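Local coordinates for protein alcohol oxidase (Myceliophthora thermophila, PDB 6F74) that is a VAO-type flavoprotein that carries covalently bound FAD and probably oxidises its substrates with molecular oxygen, at residues T250-L255 against V473-V478; H490-S496 against T537-M541; I96-Y100 against S155-H159. One frame throughout, in Å; residues are numbered along the deposited sequence.

Contact 1 (T250-L255 against V473-V478)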
loop_
_atom_site.group_PDB
_atom_site.type_symbol
_atom_site.label_atom_id
_atom_site.label_comp_id
_atom_site.label_asym_id
_atom_site.label_seq_id
_atom_site.Cartn_x
_atom_site.Cartn_y
_atom_site.Cartn_z
ATOM N N THR A 250 -14.406 2.609 0.725
ATOM C CA THR A 250 -13.899 3.994 0.780
ATOM C C THR A 250 -14.724 4.998 -0.033
ATOM O O THR A 250 -14.938 6.116 0.425
ATOM C CB THR A 250 -12.412 4.117 0.400
ATOM O OG1 THR A 250 -12.179 3.590 -0.916
ATOM C CG2 THR A 250 -11.538 3.404 1.402
ATOM N N HIS A 251 -15.187 4.618 -1.225
ATOM C CA HIS A 251 -16.127 5.474 -1.944
ATOM C C HIS A 251 -17.302 5.889 -1.044
ATOM O O HIS A 251 -17.684 7.056 -0.974
ATOM C CB HIS A 251 -16.663 4.771 -3.197
ATOM C CG HIS A 251 -17.819 5.483 -3.816
ATOM N ND1 HIS A 251 -17.661 6.600 -4.601
ATOM C CD2 HIS A 251 -19.158 5.296 -3.691
ATOM C CE1 HIS A 251 -18.848 7.063 -4.944
ATOM N NE2 HIS A 251 -19.775 6.298 -4.399
ATOM N N ASN A 252 -17.879 4.920 -0.357
ATOM C CA ASN A 252 -19.078 5.179 0.445
ATOM C C ASN A 252 -18.806 5.915 1.729
ATOM O O ASN A 252 -19.628 6.745 2.129
ATOM C CB ASN A 252 -19.802 3.867 0.690
ATOM C CG ASN A 252 -20.585 3.393 -0.514
ATOM O OD1 ASN A 252 -21.807 3.425 -0.432
ATOM N ND2 ASN A 252 -19.940 2.931 -1.610
ATOM N N PHE A 253 -17.669 5.644 2.391
ATOM C CA PHE A 253 -17.424 6.184 3.738
ATOM C C PHE A 253 -16.160 7.024 3.918
ATOM O O PHE A 253 -15.910 7.526 5.001
ATOM C CB PHE A 253 -17.425 5.029 4.699
ATOM C CG PHE A 253 -18.722 4.256 4.694
ATOM C CD1 PHE A 253 -19.888 4.840 5.209
ATOM C CD2 PHE A 253 -18.783 2.984 4.188
ATOM C CE1 PHE A 253 -21.082 4.153 5.198
ATOM C CE2 PHE A 253 -19.987 2.291 4.168
ATOM C CZ PHE A 253 -21.144 2.866 4.664
ATOM N N GLY A 254 -15.378 7.204 2.851
ATOM C CA GLY A 254 -14.136 7.982 2.906
ATOM C C GLY A 254 -12.891 7.131 2.854
ATOM O O GLY A 254 -12.902 5.952 3.202
ATOM N N LEU A 255 -11.798 7.745 2.416
ATOM C CA LEU A 255 -10.511 7.062 2.414
ATOM C C LEU A 255 -10.033 6.812 3.839
ATOM O O LEU A 255 -10.476 7.459 4.780
ATOM C CB LEU A 255 -9.430 7.851 1.669
ATOM C CG LEU A 255 -9.178 7.701 0.148
ATOM C CD1 LEU A 255 -7.720 7.933 -0.164
ATOM C CD2 LEU A 255 -9.582 6.407 -0.500
ATOM N N VAL A 473 -12.242 3.637 -6.348
ATOM C CA VAL A 473 -12.224 3.726 -4.878
ATOM C C VAL A 473 -12.419 5.103 -4.322
ATOM O O VAL A 473 -12.444 5.245 -3.135
ATOM C CB VAL A 473 -10.928 3.123 -4.284
ATOM C CG1 VAL A 473 -10.791 1.661 -4.679
ATOM C CG2 VAL A 473 -9.705 3.896 -4.718
ATOM N N SER A 474 -12.568 6.116 -5.159
ATOM C CA SER A 474 -12.784 7.465 -4.680
ATOM C C SER A 474 -14.172 7.881 -5.163
ATOM O O SER A 474 -15.016 7.013 -5.360
ATOM C CB SER A 474 -11.672 8.390 -5.130
ATOM O OG SER A 474 -11.872 9.738 -4.710
ATOM N N GLY A 475 -14.421 9.175 -5.327
ATOM C CA GLY A 475 -15.761 9.665 -5.560
ATOM C C GLY A 475 -16.552 9.655 -4.265
ATOM O O GLY A 475 -16.001 9.405 -3.201
ATOM N N GLY A 476 -17.847 9.925 -4.356
ATOM C CA GLY A 476 -18.759 9.862 -3.195
ATOM C C GLY A 476 -18.249 10.591 -1.962
ATOM O O GLY A 476 -18.042 11.804 -1.990
ATOM N N GLN A 477 -18.050 9.854 -0.871
ATOM C CA GLN A 477 -17.688 10.478 0.408
ATOM C C GLN A 477 -16.264 11.038 0.368
ATOM O O GLN A 477 -15.974 12.026 1.028
ATOM C CB GLN A 477 -17.859 9.509 1.574
ATOM C CG GLN A 477 -17.741 10.111 2.972
ATOM C CD GLN A 477 -18.791 11.162 3.242
ATOM O OE1 GLN A 477 -19.977 10.957 2.975
ATOM N NE2 GLN A 477 -18.347 12.316 3.742
ATOM N N VAL A 478 -15.401 10.455 -0.462
ATOM C CA VAL A 478 -14.038 10.963 -0.616
ATOM C C VAL A 478 -14.054 12.383 -1.188
ATOM O O VAL A 478 -13.258 13.238 -0.765
ATOM C CB VAL A 478 -13.142 10.052 -1.486
ATOM C CG1 VAL A 478 -11.704 10.578 -1.500
ATOM C CG2 VAL A 478 -13.144 8.616 -0.974
#
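H251 makes two hydrogen bonds to V473-V478, one from its ring and one from its backbone, at a junction of two short helices. The carbonyl end of helix 250-253, in the FAD-binding region, meets the start of helix 477-480, which follows a strand of the seven-stranded antiparallel sheet. Q477 N, in the first turn after the N-cap G476, donates to H251 O over 2.8 Å, nearly along the C=O axis. One helix start thus uses a carbonyl from the end of another helix. The H251 side chain has CG anti to the backbone N (chi1 169°), which carries the ring across to S474 and the two glycines. ND1 donates to S474 O over 2.8 Å, and this oxygen lies almost in the ring plane. The bond fixes the rotation of the imidazole and indicates a proton on ND1. T250 supplies the third bond: OG1 donates to V473 O over 2.8 Å, on a lone pair in the carbonyl plane. G247 O is a second acceptor beside the same hydroxyl, which has one proton for the two.

Packing surrounds these bonds. H251 CE1 lies 3.1 Å from G476 N. A side chain at G475 would press on the ring, and a CB at G476 would clash with H251 CE1. The Q477 chain bends at chi2 (61°). Its CG rests 3.6 Å from F253 C, while NE2 turns away to D481. G254, the first residue after helix 250-253, leaves helical geometry with a positive phi. V473 also packs on H246, a residue of the FAD site. On the buried flank V478 CG1 meets L255 CG, and V478 CG2 sits 3.4 Å from T250 O.

Contact 2 (H490-S496 against T537-M541). With FAD (flavin-adenine dinucleotide), chain I.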
loop_
_atom_site.group_PDB
_atom_site.type_symbol
_atom_site.label_atom_id
_atom_site.label_comp_id
_atom_site.label_asym_id
_atom_site.label_seq_id
_atom_site.Cartn_x
_atom_site.Cartn_y
_atom_site.Cartn_z
ATOM N N HIS A 490 -3.874 14.321 -0.505
ATOM C CA HIS A 490 -3.618 14.913 -1.832
ATOM C C HIS A 490 -4.924 15.470 -2.422
ATOM O O HIS A 490 -5.913 14.736 -2.518
ATOM C CB HIS A 490 -3.043 13.843 -2.752
ATOM C CG HIS A 490 -2.343 14.375 -3.967
ATOM N ND1 HIS A 490 -2.923 15.281 -4.835
ATOM C CD2 HIS A 490 -1.144 14.053 -4.496
ATOM C CE1 HIS A 490 -2.070 15.541 -5.815
ATOM N NE2 HIS A 490 -0.992 14.790 -5.643
ATOM N N PRO A 491 -4.956 16.782 -2.760
ATOM C CA PRO A 491 -6.139 17.391 -3.387
ATOM C C PRO A 491 -6.795 16.586 -4.539
ATOM O O PRO A 491 -8.033 16.522 -4.629
ATOM C CB PRO A 491 -5.592 18.702 -3.927
ATOM C CG PRO A 491 -4.493 19.062 -2.993
ATOM C CD PRO A 491 -3.890 17.773 -2.554
ATOM N N ALA A 492 -5.974 15.996 -5.406
ATOM C CA ALA A 492 -6.484 15.227 -6.539
ATOM C C ALA A 492 -7.484 14.128 -6.154
ATOM O O ALA A 492 -8.368 13.809 -6.929
ATOM C CB ALA A 492 -5.333 14.639 -7.335
ATOM N N TRP A 493 -7.370 13.574 -4.945
ATOM C CA TRP A 493 -8.378 12.605 -4.464
ATOM C C TRP A 493 -9.789 13.177 -4.474
ATOM O O TRP A 493 -10.755 12.441 -4.674
ATOM C CB TRP A 493 -8.090 12.160 -3.035
ATOM C CG TRP A 493 -7.023 11.149 -2.928
ATOM C CD1 TRP A 493 -5.807 11.320 -2.350
ATOM C CD2 TRP A 493 -7.089 9.798 -3.367
ATOM N NE1 TRP A 493 -5.103 10.146 -2.398
ATOM C CE2 TRP A 493 -5.858 9.205 -3.046
ATOM C CE3 TRP A 493 -8.060 9.035 -4.021
ATOM C CZ2 TRP A 493 -5.573 7.859 -3.336
ATOM C CZ3 TRP A 493 -7.771 7.697 -4.310
ATOM C CH2 TRP A 493 -6.535 7.131 -3.969
ATOM N N ARG A 494 -9.892 14.490 -4.265
ATOM C CA ARG A 494 -11.166 15.135 -4.172
ATOM C C ARG A 494 -11.840 15.344 -5.536
ATOM O O ARG A 494 -13.006 15.700 -5.561
ATOM C CB ARG A 494 -11.061 16.483 -3.426
ATOM C CG ARG A 494 -10.297 16.443 -2.090
ATOM C CD ARG A 494 -10.813 15.332 -1.196
ATOM N NE ARG A 494 -10.246 15.408 0.140
ATOM C CZ ARG A 494 -10.400 14.487 1.100
ATOM N NH1 ARG A 494 -11.133 13.401 0.909
ATOM N NH2 ARG A 494 -9.803 14.661 2.279
ATOM N N VAL A 495 -11.105 15.165 -6.641
ATOM C CA VAL A 495 -11.669 15.276 -8.003
ATOM C C VAL A 495 -11.578 14.006 -8.839
ATOM O O VAL A 495 -12.192 13.944 -9.892
ATOM C CB VAL A 495 -11.070 16.490 -8.792
ATOM C CG1 VAL A 495 -11.371 17.804 -8.083
ATOM C CG2 VAL A 495 -9.571 16.370 -9.031
ATOM N N SER A 496 -10.853 12.991 -8.363
ATOM C CA SER A 496 -10.580 11.794 -9.156
ATOM C C SER A 496 -11.325 10.594 -8.587
ATOM O O SER A 496 -11.051 10.185 -7.456
ATOM C CB SER A 496 -9.076 11.533 -9.187
ATOM O OG SER A 496 -8.392 12.735 -9.534
ATOM N N THR A 537 -3.437 15.961 -11.808
ATOM C CA THR A 537 -3.825 15.184 -10.637
ATOM C C THR A 537 -2.613 14.749 -9.790
ATOM O O THR A 537 -1.997 15.564 -9.112
ATOM C CB THR A 537 -4.687 13.982 -11.081
ATOM O OG1 THR A 537 -3.968 13.194 -12.029
ATOM C CG2 THR A 537 -5.995 14.484 -11.764
ATOM N N GLY A 538 -2.224 13.482 -9.853
ATOM C CA GLY A 538 -1.168 12.946 -9.009
ATOM C C GLY A 538 -1.282 11.430 -9.005
ATOM O O GLY A 538 -1.982 10.823 -9.838
ATOM N N GLY A 539 -0.538 10.828 -8.081
ATOM C CA GLY A 539 -0.472 9.384 -7.943
ATOM C C GLY A 539 -0.752 9.025 -6.510
ATOM O O GLY A 539 -1.081 9.893 -5.694
ATOM N N TYR A 540 -0.593 7.731 -6.228
ATOM C CA TYR A 540 -0.881 7.124 -4.932
ATOM C C TYR A 540 0.419 6.546 -4.348
ATOM O O TYR A 540 0.931 5.545 -4.848
ATOM C CB TYR A 540 -1.905 6.004 -5.109
ATOM C CG TYR A 540 -2.283 5.295 -3.835
ATOM C CD1 TYR A 540 -2.457 5.994 -2.644
ATOM C CD2 TYR A 540 -2.504 3.928 -3.817
ATOM C CE1 TYR A 540 -2.829 5.354 -1.471
ATOM C CE2 TYR A 540 -2.855 3.267 -2.627
ATOM C CZ TYR A 540 -3.029 3.996 -1.462
ATOM O OH TYR A 540 -3.376 3.341 -0.284
ATOM N N MET A 541 0.936 7.169 -3.288
ATOM C CA MET A 541 2.245 6.827 -2.728
ATOM C C MET A 541 2.387 5.350 -2.362
ATOM O O MET A 541 3.407 4.729 -2.648
ATOM C CB MET A 541 2.598 7.747 -1.558
ATOM C CG MET A 541 1.774 7.568 -0.306
ATOM S SD MET A 541 2.264 8.784 0.948
ATOM C CE MET A 541 1.197 10.127 0.392
HETATM P PA FAD I . 5.103 -1.598 6.565
HETATM O O1A FAD I . 6.065 -2.091 5.488
HETATM O O2A FAD I . 5.202 -2.263 7.902
HETATM O O5B FAD I . 5.325 -0.041 6.708
HETATM C C5B FAD I . 5.028 0.799 5.627
HETATM C C4B FAD I . 5.598 2.178 5.904
HETATM O O4B FAD I . 4.912 2.685 7.037
HETATM C C3B FAD I . 7.062 2.238 6.259
HETATM O O3B FAD I . 7.545 3.526 5.859
HETATM C C2B FAD I . 7.085 2.203 7.768
HETATM O O2B FAD I . 8.164 2.921 8.378
HETATM C C1B FAD I . 5.808 2.919 8.113
HETATM N N9A FAD I . 5.141 2.496 9.349
HETATM C C8A FAD I . 4.527 1.326 9.568
HETATM N N7A FAD I . 3.987 1.290 10.802
HETATM C C5A FAD I . 4.254 2.462 11.370
HETATM C C6A FAD I . 3.944 3.055 12.670
HETATM N N6A FAD I . 3.232 2.304 13.542
HETATM N N1A FAD I . 4.404 4.310 12.914
HETATM C C2A FAD I . 5.117 4.998 11.985
HETATM N N3A FAD I . 5.418 4.514 10.752
HETATM C C4A FAD I . 5.006 3.266 10.411
HETATM N N1 FAD I . -3.142 -0.799 0.084
HETATM C C2 FAD I . -4.399 -0.374 -0.176
HETATM O O2 FAD I . -4.634 0.862 -0.162
HETATM N N3 FAD I . -5.410 -1.232 -0.421
HETATM C C4 FAD I . -5.232 -2.564 -0.460
HETATM O O4 FAD I . -6.166 -3.355 -0.707
HETATM C C4X FAD I . -3.883 -3.111 -0.206
HETATM N N5 FAD I . -3.643 -4.438 -0.240
HETATM C C5X FAD I . -2.396 -4.910 0.007
HETATM C C6 FAD I . -2.169 -6.286 -0.013
HETATM C C7 FAD I . -0.920 -6.820 0.251
HETATM C C7M FAD I . -0.846 -8.325 0.162
HETATM C C8 FAD I . 0.213 -5.909 0.581
HETATM C C8M FAD I . 1.606 -6.414 0.931
HETATM C C9 FAD I . -0.003 -4.535 0.579
HETATM C C9A FAD I . -1.267 -3.980 0.314
HETATM N N10 FAD I . -1.532 -2.583 0.336
HETATM C C10 FAD I . -2.829 -2.124 0.072
HETATM C "C1'" FAD I . -0.472 -1.568 0.540
HETATM C "C2'" FAD I . -0.273 -0.961 1.889
HETATM O "O2'" FAD I . -1.232 0.085 2.027
HETATM C "C3'" FAD I . 1.127 -0.343 1.965
HETATM O "O3'" FAD I . 2.142 -1.280 1.563
HETATM C "C4'" FAD I . 1.437 0.190 3.357
HETATM O "O4'" FAD I . 2.746 0.766 3.369
HETATM C "C5'" FAD I . 1.326 -0.905 4.406
HETATM O "O5'" FAD I . 1.606 -0.387 5.695
HETATM P P FAD I . 2.209 -1.453 6.697
HETATM O O1P FAD I . 1.376 -2.705 6.673
HETATM O O2P FAD I . 2.436 -0.733 7.985
HETATM O O3P FAD I . 3.611 -1.767 5.952
#
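Y540 and W493 meet in the wall of the FAD pocket, at the pyrimidine end of the flavin. Y540 belongs to the berberine-like region of this VAO-type fold, and its OH donates to FAD O2 over 2.8 Å. G245 N and N542 ND2 also bond to this hydroxyl, so three partners hold it. CG of Y540 stands anti to the backbone N (chi1 180°), which extends the ring so that its OH reaches the flavin. W493 stands behind it in an offset edge-to-face pair, with the planes 83° apart. W493 CZ2, at the edge of the indole, lies 3.7 Å from Y540 CD1.

Away from the flavin, H490 ND1 accepts from A492 N at 3.2 Å, and NE2 bonds to D553 O. CE1 lies 3.3 Å from T537 O. A leucine in place of H490 would probably leave A492 N and D553 O without these mates and weaken the hold on the turn. G538 passes close to the imidazole, where a CB would clash with NE2. A492 CB packs 3.9 Å from T537 CB. S496 OG donates to A492 O, opposite V495 N across the carbonyl plane, and touches T537 CG2 at 3.7 Å.

Contact 3 (I96-Y100 against S155-H159). With FAD (flavin-adenine dinucleotide), chain I.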
loop_
_atom_site.group_PDB
_atom_site.type_symbol
_atom_site.label_atom_id
_atom_site.label_comp_id
_atom_site.label_asym_id
_atom_site.label_seq_id
_atom_site.Cartn_x
_atom_site.Cartn_y
_atom_site.Cartn_z
ATOM N N ILE A 96 12.376 -9.374 8.914
ATOM C CA ILE A 96 12.712 -8.797 7.612
ATOM C C ILE A 96 12.038 -9.558 6.450
ATOM O O ILE A 96 12.521 -9.563 5.313
ATOM C CB ILE A 96 14.215 -8.664 7.386
ATOM C CG1 ILE A 96 14.897 -10.014 7.514
ATOM C CG2 ILE A 96 14.801 -7.696 8.416
ATOM C CD1 ILE A 96 16.287 -10.046 6.930
ATOM N N GLY A 97 10.909 -10.171 6.753
ATOM C CA GLY A 97 10.077 -10.761 5.719
ATOM C C GLY A 97 9.317 -9.663 5.004
ATOM O O GLY A 97 8.754 -8.764 5.663
ATOM N N ARG A 98 9.310 -9.737 3.674
ATOM C CA ARG A 98 8.727 -8.720 2.839
ATOM C C ARG A 98 7.757 -9.307 1.818
ATOM O O ARG A 98 8.117 -10.179 1.029
ATOM C CB ARG A 98 9.843 -7.988 2.102
ATOM C CG ARG A 98 10.758 -7.202 3.048
ATOM C CD ARG A 98 10.126 -5.919 3.497
ATOM N NE ARG A 98 10.957 -5.213 4.461
ATOM C CZ ARG A 98 11.037 -5.478 5.769
ATOM N NH1 ARG A 98 10.359 -6.483 6.310
ATOM N NH2 ARG A 98 11.873 -4.775 6.543
ATOM N N ASN A 99 6.506 -8.851 1.854
ATOM C CA ASN A 99 5.521 -9.299 0.876
ATOM C C ASN A 99 5.957 -8.927 -0.560
ATOM O O ASN A 99 5.949 -9.744 -1.448
ATOM C CB ASN A 99 4.173 -8.674 1.175
ATOM C CG ASN A 99 3.347 -9.498 2.115
ATOM O OD1 ASN A 99 2.283 -9.938 1.739
ATOM N ND2 ASN A 99 3.823 -9.706 3.337
ATOM N N TYR A 100 6.324 -7.672 -0.748
ATOM C CA TYR A 100 6.798 -7.184 -2.008
ATOM C C TYR A 100 8.256 -6.689 -1.858
ATOM O O TYR A 100 8.510 -5.510 -1.778
ATOM C CB TYR A 100 5.893 -6.071 -2.467
ATOM C CG TYR A 100 4.452 -6.491 -2.661
ATOM C CD1 TYR A 100 4.084 -7.420 -3.629
ATOM C CD2 TYR A 100 3.457 -5.928 -1.888
ATOM C CE1 TYR A 100 2.761 -7.793 -3.803
ATOM C CE2 TYR A 100 2.120 -6.258 -2.072
ATOM C CZ TYR A 100 1.760 -7.195 -3.009
ATOM O OH TYR A 100 0.425 -7.500 -3.127
ATOM N N SER A 155 8.857 -0.969 11.064
ATOM C CA SER A 155 8.018 -1.914 10.325
ATOM C C SER A 155 6.890 -2.406 11.213
ATOM O O SER A 155 7.141 -2.890 12.309
ATOM C CB SER A 155 8.863 -3.064 9.830
ATOM O OG SER A 155 8.131 -3.979 9.052
ATOM N N SER A 156 5.650 -2.237 10.754
ATOM C CA SER A 156 4.508 -2.942 11.374
ATOM C C SER A 156 4.321 -4.331 10.791
ATOM O O SER A 156 4.057 -5.261 11.547
ATOM C CB SER A 156 3.221 -2.154 11.230
ATOM O OG SER A 156 3.287 -0.974 12.035
ATOM N N THR A 157 4.459 -4.461 9.462
ATOM C CA THR A 157 4.219 -5.726 8.752
ATOM C C THR A 157 5.195 -6.115 7.609
ATOM O O THR A 157 5.196 -7.269 7.178
ATOM C CB THR A 157 2.796 -5.728 8.110
ATOM O OG1 THR A 157 2.751 -4.771 7.040
ATOM C CG2 THR A 157 1.702 -5.415 9.174
ATOM N N GLY A 158 5.999 -5.186 7.110
ATOM C CA GLY A 158 6.804 -5.421 5.921
ATOM C C GLY A 158 6.040 -5.529 4.607
ATOM O O GLY A 158 6.572 -6.023 3.613
ATOM N N HIS A 159 4.821 -5.000 4.577
ATOM C CA HIS A 159 4.029 -4.993 3.351
ATOM C C HIS A 159 4.512 -4.008 2.309
ATOM O O HIS A 159 4.115 -4.138 1.176
ATOM C CB HIS A 159 2.521 -4.698 3.629
ATOM C CG HIS A 159 1.682 -5.933 3.644
ATOM N ND1 HIS A 159 1.258 -6.589 2.487
ATOM C CD2 HIS A 159 1.355 -6.742 4.682
ATOM C CE1 HIS A 159 0.558 -7.656 2.865
ATOM N NE2 HIS A 159 0.624 -7.782 4.174
HETATM P PA FAD I . 5.103 -1.598 6.565
HETATM O O1A FAD I . 6.065 -2.091 5.488
HETATM O O2A FAD I . 5.202 -2.263 7.902
HETATM O O5B FAD I . 5.325 -0.041 6.708
HETATM C C5B FAD I . 5.028 0.799 5.627
HETATM C C4B FAD I . 5.598 2.178 5.904
HETATM O O4B FAD I . 4.912 2.685 7.037
HETATM C C3B FAD I . 7.062 2.238 6.259
HETATM O O3B FAD I . 7.545 3.526 5.859
HETATM C C2B FAD I . 7.085 2.203 7.768
HETATM O O2B FAD I . 8.164 2.921 8.378
HETATM C C1B FAD I . 5.808 2.919 8.113
HETATM N N9A FAD I . 5.141 2.496 9.349
HETATM C C8A FAD I . 4.527 1.326 9.568
HETATM N N7A FAD I . 3.987 1.290 10.802
HETATM C C5A FAD I . 4.254 2.462 11.370
HETATM C C6A FAD I . 3.944 3.055 12.670
HETATM N N6A FAD I . 3.232 2.304 13.542
HETATM N N1A FAD I . 4.404 4.310 12.914
HETATM C C2A FAD I . 5.117 4.998 11.985
HETATM N N3A FAD I . 5.418 4.514 10.752
HETATM C C4A FAD I . 5.006 3.266 10.411
HETATM N N1 FAD I . -3.142 -0.799 0.084
HETATM C C2 FAD I . -4.399 -0.374 -0.176
HETATM O O2 FAD I . -4.634 0.862 -0.162
HETATM N N3 FAD I . -5.410 -1.232 -0.421
HETATM C C4 FAD I . -5.232 -2.564 -0.460
HETATM O O4 FAD I . -6.166 -3.355 -0.707
HETATM C C4X FAD I . -3.883 -3.111 -0.206
HETATM N N5 FAD I . -3.643 -4.438 -0.240
HETATM C C5X FAD I . -2.396 -4.910 0.007
HETATM C C6 FAD I . -2.169 -6.286 -0.013
HETATM C C7 FAD I . -0.920 -6.820 0.251
HETATM C C7M FAD I . -0.846 -8.325 0.162
HETATM C C8 FAD I . 0.213 -5.909 0.581
HETATM C C8M FAD I . 1.606 -6.414 0.931
HETATM C C9 FAD I . -0.003 -4.535 0.579
HETATM C C9A FAD I . -1.267 -3.980 0.314
HETATM N N10 FAD I . -1.532 -2.583 0.336
HETATM C C10 FAD I . -2.829 -2.124 0.072
HETATM C "C1'" FAD I . -0.472 -1.568 0.540
HETATM C "C2'" FAD I . -0.273 -0.961 1.889
HETATM O "O2'" FAD I . -1.232 0.085 2.027
HETATM C "C3'" FAD I . 1.127 -0.343 1.965
HETATM O "O3'" FAD I . 2.142 -1.280 1.563
HETATM C "C4'" FAD I . 1.437 0.190 3.357
HETATM O "O4'" FAD I . 2.746 0.766 3.369
HETATM C "C5'" FAD I . 1.326 -0.905 4.406
HETATM O "O5'" FAD I . 1.606 -0.387 5.695
HETATM P P FAD I . 2.209 -1.453 6.697
HETATM O O1P FAD I . 1.376 -2.705 6.673
HETATM O O2P FAD I . 2.436 -0.733 7.985
HETATM O O3P FAD I . 3.611 -1.767 5.952
HETATM O O HOH W 1 5.969 -8.882 5.104
HETATM O O HOH W 2 9.019 -6.397 8.961
HETATM O O HOH W 3 7.234 -5.757 0.993
#
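N99 lies over one face of the H159 imidazole, whose ND1 is covalently bonded to FAD C8M at 1.6 Å. The amide is offset toward the rim of the ring, and the two planes are 32° apart. N99 OD1 comes 3.1 Å from H159 CE1, and CB makes an off-centre CH-pi contact. H159 has a chi1 of -100°, away from a staggered value, perhaps because the flavin link restrains it. Its NE2 bonds to S233 OG. Y100 has CG anti to its carbonyl carbon (chi1 -60°). This puts CE2 3.1 Å from C8M, and CD2 meets H159 O.

R98 bends at chi2, and its guanidinium turns back so that NH1 donates to G97 O. NE and NH2 form salt bridges to D166 and E172. The aliphatic CD lies 3.6 Å from G158 O. G158 has no side chain to clash with G97 O and R98 NH1.

The backbones share one weak bond, N99 N to G158 O. Water 3 adds a bridge, accepting from Y100 N and donating to G158 O. T157 N and G158 N both donate to FAD O2A, T157 over 2.8 Å. T157 OG1 bonds to FAD O1P and accepts from H159 N in an ST turn. A pyrophosphate-binding loop ending in a flavin-linked histidine is characteristic of many covalent VAO-type flavoproteins, the berberine-bridge-enzyme-like ones among them.

Overall arrangement
All three contacts are mainly buried, and the centre of each lies about 11 to 17 Å from the centre of the chain; G476 in contact 1 is the one touching residue that is exposed. Contacts 1 and 2 are neighbours, with centres about 13 Å apart. V478 O meets R494 NH1, and S474 OG meets W493 O, so the loop after helix 477-480 ties them together. Contact 3 touches neither. Contacts 2 and 3 instead share the FAD, one at the pyrimidine end of the flavin and the other at the dimethylbenzene end and the pyrophosphate. Their chemistry differs: direct hydrogen bonds join helix ends in contact 1, aromatic and apolar packing dominates contact 2, and waters and a covalent link mark contact 3.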